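Local coordinates for malonyl CoA-acyl carrier protein transacylase (Synechocystis sp. PCC 6803 substr. Kazusa, PDB 4RR5) that transfers the malonyl group of malonyl-CoA to holo-acyl carrier protein, supplying malonyl-ACP for fatty acid biosynthesis, at residues 35-40 / 106-111. Sequence-based numbering, arbitrary orientation.
Sequences EEILGW and GLQLVK
Lys111 reaches from helix 103-119 across the last turn of helix 25-38, touching Leu38 and the carbonyls at the helix end. Its CG stands anti to the backbone N (chi1 -180°), and the chain stays extended as far as CE. CB lies 4.1 Å from Leu38 CD2. CG meets the same methyl, and CD comes to 3.8 Å from Leu38 CD2. The two side chains run alongside each other, pointing opposite ways. CE then lies 3.9 Å from Ile37 O and equally near Leu38 O. The chain bends at its last torsion (chi4 -70°), and NZ forms a long, weak ion pair with Glu115. An alanine here would probably open a gap beside Leu38 CD2, where CG and CD had lain, and leave Glu115 without its weak lysine partner.

Leu107, one turn earlier, meets both Ile37 and Leu38. Its CD1 is 4.1 Å from Leu38 CD2, and its CG is 4.0 Å from Ile37 CG2. Its CD2 touches both Leu38 CG and Ile37 CD1. Gln108 lies at the more exposed border, where NE2 approaches Ile37 CG2 to 3.5 Å. Pro61 of helix 56-76 touches both Leu38 and Leu107.

This is plain helix-helix packing away from the probable catalytic residues. Van der Waals contact joins the two segments without a directional polar bond, so their match rests on the shapes of the branched side chains and the lysine methylenes.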
ATOM      1  N   GLU A  35      -1.438 -19.231  -7.486  1.00 27.95           N
ATOM      2  CA  GLU A  35      -0.352 -19.984  -8.103  1.00 31.71           C
ATOM      3  C   GLU A  35      -0.620 -20.197  -9.608  1.00 34.30           C
ATOM      4  O   GLU A  35       0.296 -20.045 -10.416  1.00 36.14           O
ATOM      5  CB  GLU A  35      -0.127 -21.325  -7.380  1.00 27.06           C
ATOM      6  CG  GLU A  35       1.152 -22.041  -7.807  1.00 32.27           C
ATOM      7  CD  GLU A  35       1.470 -23.290  -6.984  1.00 34.09           C
ATOM      8  OE1 GLU A  35       0.615 -23.749  -6.203  1.00 32.55           O
ATOM      9  OE2 GLU A  35       2.589 -23.819  -7.125  1.00 37.27           O
ATOM     10  N   GLU A  36      -1.858 -20.517  -9.989  1.00 30.51           N
ATOM     11  CA  GLU A  36      -2.189 -20.664 -11.408  1.00 35.90           C
ATOM     12  C   GLU A  36      -2.079 -19.339 -12.155  1.00 38.92           C
ATOM     13  O   GLU A  36      -1.582 -19.309 -13.270  1.00 47.53           O
ATOM     14  CB  GLU A  36      -3.597 -21.243 -11.608  1.00 43.03           C
ATOM     15  CG  GLU A  36      -4.630 -20.682 -10.658  1.00 50.17           C
ATOM     16  CD  GLU A  36      -6.063 -20.735 -11.177  1.00 55.83           C
ATOM     17  OE1 GLU A  36      -6.564 -19.681 -11.648  1.00 59.26           O
ATOM     18  OE2 GLU A  36      -6.691 -21.817 -11.092  1.00 56.56           O
ATOM     19  N   ILE A  37      -2.532 -18.249 -11.542  1.00 37.95           N
ATOM     20  CA  ILE A  37      -2.449 -16.919 -12.154  1.00 31.52           C
ATOM     21  C   ILE A  37      -1.010 -16.401 -12.294  1.00 31.95           C
ATOM     22  O   ILE A  37      -0.649 -15.789 -13.297  1.00 35.19           O
ATOM     23  CB  ILE A  37      -3.263 -15.901 -11.335  1.00 31.42           C
ATOM     24  CG1 ILE A  37      -4.749 -16.240 -11.402  1.00 30.79           C
ATOM     25  CG2 ILE A  37      -3.016 -14.471 -11.812  1.00 27.99           C
ATOM     26  CD1 ILE A  37      -5.557 -15.580 -10.302  1.00 31.05           C
ATOM     27  N   LEU A  38      -0.189 -16.638 -11.279  1.00 33.37           N
ATOM     28  CA  LEU A  38       1.150 -16.053 -11.240  1.00 31.68           C
ATOM     29  C   LEU A  38       2.210 -16.953 -11.848  1.00 31.92           C
ATOM     30  O   LEU A  38       3.250 -16.478 -12.284  1.00 33.54           O
ATOM     31  CB  LEU A  38       1.563 -15.740  -9.802  1.00 29.84           C
ATOM     32  CG  LEU A  38       0.914 -14.606  -9.026  1.00 26.23           C
ATOM     33  CD1 LEU A  38       1.229 -14.814  -7.571  1.00 23.36           C
ATOM     34  CD2 LEU A  38       1.467 -13.274  -9.488  1.00 27.49           C
ATOM     35  N   GLY A  39       1.965 -18.256 -11.828  1.00 33.28           N
ATOM     36  CA  GLY A  39       2.959 -19.213 -12.273  1.00 33.18           C
ATOM     37  C   GLY A  39       3.984 -19.587 -11.217  1.00 36.96           C
ATOM     38  O   GLY A  39       4.961 -20.280 -11.509  1.00 35.71           O
ATOM     39  N   TRP A  40       3.768 -19.128  -9.987  1.00 34.48           N
ATOM     40  CA  TRP A  40       4.628 -19.503  -8.872  1.00 29.35           C
ATOM     41  C   TRP A  40       3.865 -19.387  -7.568  1.00 31.76           C
ATOM     42  O   TRP A  40       2.894 -18.644  -7.467  1.00 32.96           O
ATOM     43  CB  TRP A  40       5.902 -18.646  -8.830  1.00 32.80           C
ATOM     44  CG  TRP A  40       5.711 -17.157  -9.034  1.00 34.22           C
ATOM     45  CD1 TRP A  40       5.767 -16.485 -10.217  1.00 31.43           C
ATOM     46  CD2 TRP A  40       5.460 -16.166  -8.025  1.00 34.60           C
ATOM     47  NE1 TRP A  40       5.562 -15.143 -10.014  1.00 33.05           N
ATOM     48  CE2 TRP A  40       5.363 -14.920  -8.678  1.00 33.46           C
ATOM     49  CE3 TRP A  40       5.287 -16.213  -6.636  1.00 33.33           C
ATOM     50  CZ2 TRP A  40       5.115 -13.730  -7.994  1.00 28.22           C
ATOM     51  CZ3 TRP A  40       5.045 -15.026  -5.956  1.00 28.52           C
ATOM     52  CH2 TRP A  40       4.969 -13.803  -6.636  1.00 27.49           C
ATOM     53  N   GLY A 106      -7.780  -8.605  -9.668  1.00 28.62           N
ATOM     54  CA  GLY A 106      -6.890  -7.803  -8.859  1.00 26.76           C
ATOM     55  C   GLY A 106      -5.465  -8.299  -8.899  1.00 21.08           C
ATOM     56  O   GLY A 106      -4.542  -7.498  -9.020  1.00 21.93           O
ATOM     57  N   LEU A 107      -5.288  -9.614  -8.796  1.00 21.37           N
ATOM     58  CA  LEU A 107      -3.961 -10.205  -8.797  1.00 19.50           C
ATOM     59  C   LEU A 107      -3.290  -9.958 -10.140  1.00 21.37           C
ATOM     60  O   LEU A 107      -2.108  -9.628 -10.195  1.00 18.59           O
ATOM     61  CB  LEU A 107      -4.032 -11.705  -8.488  1.00 21.94           C
ATOM     62  CG  LEU A 107      -2.686 -12.425  -8.347  1.00 23.54           C
ATOM     63  CD1 LEU A 107      -1.695 -11.608  -7.516  1.00 18.80           C
ATOM     64  CD2 LEU A 107      -2.896 -13.772  -7.710  1.00 21.23           C
ATOM     65  N   GLN A 108      -4.045 -10.090 -11.228  1.00 21.71           N
ATOM     66  CA  GLN A 108      -3.470  -9.822 -12.546  1.00 24.79           C
ATOM     67  C   GLN A 108      -3.007  -8.357 -12.668  1.00 24.98           C
ATOM     68  O   GLN A 108      -1.912  -8.088 -13.177  1.00 23.89           O
ATOM     69  CB  GLN A 108      -4.461 -10.173 -13.658  1.00 29.66           C
ATOM     70  CG  GLN A 108      -3.816 -10.215 -15.061  1.00 34.10           C
ATOM     71  CD  GLN A 108      -2.601 -11.162 -15.167  1.00 31.71           C
ATOM     72  OE1 GLN A 108      -1.554 -10.789 -15.709  1.00 31.98           O
ATOM     73  NE2 GLN A 108      -2.753 -12.389 -14.675  1.00 22.91           N
ATOM     74  N   LEU A 109      -3.815  -7.420 -12.168  1.00 19.12           N
ATOM     75  CA  LEU A 109      -3.408  -6.014 -12.119  1.00 23.12           C
ATOM     76  C   LEU A 109      -2.137  -5.810 -11.305  1.00 24.50           C
ATOM     77  O   LEU A 109      -1.204  -5.138 -11.748  1.00 26.73           O
ATOM     78  CB  LEU A 109      -4.535  -5.148 -11.546  1.00 24.86           C
ATOM     79  CG  LEU A 109      -5.748  -5.055 -12.467  1.00 26.03           C
ATOM     80  CD1 LEU A 109      -6.911  -4.416 -11.763  1.00 25.75           C
ATOM     81  CD2 LEU A 109      -5.349  -4.261 -13.704  1.00 27.52           C
ATOM     82  N   VAL A 110      -2.097  -6.395 -10.112  1.00 25.74           N
ATOM     83  CA  VAL A 110      -0.950  -6.244  -9.240  1.00 19.15           C
ATOM     84  C   VAL A 110       0.299  -6.817  -9.897  1.00 23.73           C
ATOM     85  O   VAL A 110       1.383  -6.218  -9.853  1.00 26.01           O
ATOM     86  CB  VAL A 110      -1.213  -6.914  -7.909  1.00 20.55           C
ATOM     87  CG1 VAL A 110       0.091  -7.116  -7.142  1.00 18.14           C
ATOM     88  CG2 VAL A 110      -2.212  -6.077  -7.110  1.00 18.92           C
ATOM     89  N   LYS A 111       0.133  -7.965 -10.542  1.00 23.24           N
ATOM     90  CA  LYS A 111       1.238  -8.631 -11.217  1.00 22.84           C
ATOM     91  C   LYS A 111       1.843  -7.731 -12.276  1.00 25.42           C
ATOM     92  O   LYS A 111       3.062  -7.591 -12.363  1.00 27.75           O
ATOM     93  CB  LYS A 111       0.754  -9.933 -11.835  1.00 26.19           C
ATOM     94  CG  LYS A 111       1.777 -10.755 -12.574  1.00 25.56           C
ATOM     95  CD  LYS A 111       1.069 -12.034 -13.051  1.00 28.38           C
ATOM     96  CE  LYS A 111       2.015 -13.022 -13.689  1.00 34.77           C
ATOM     97  NZ  LYS A 111       2.480 -12.513 -14.997  1.00 42.18           N
TER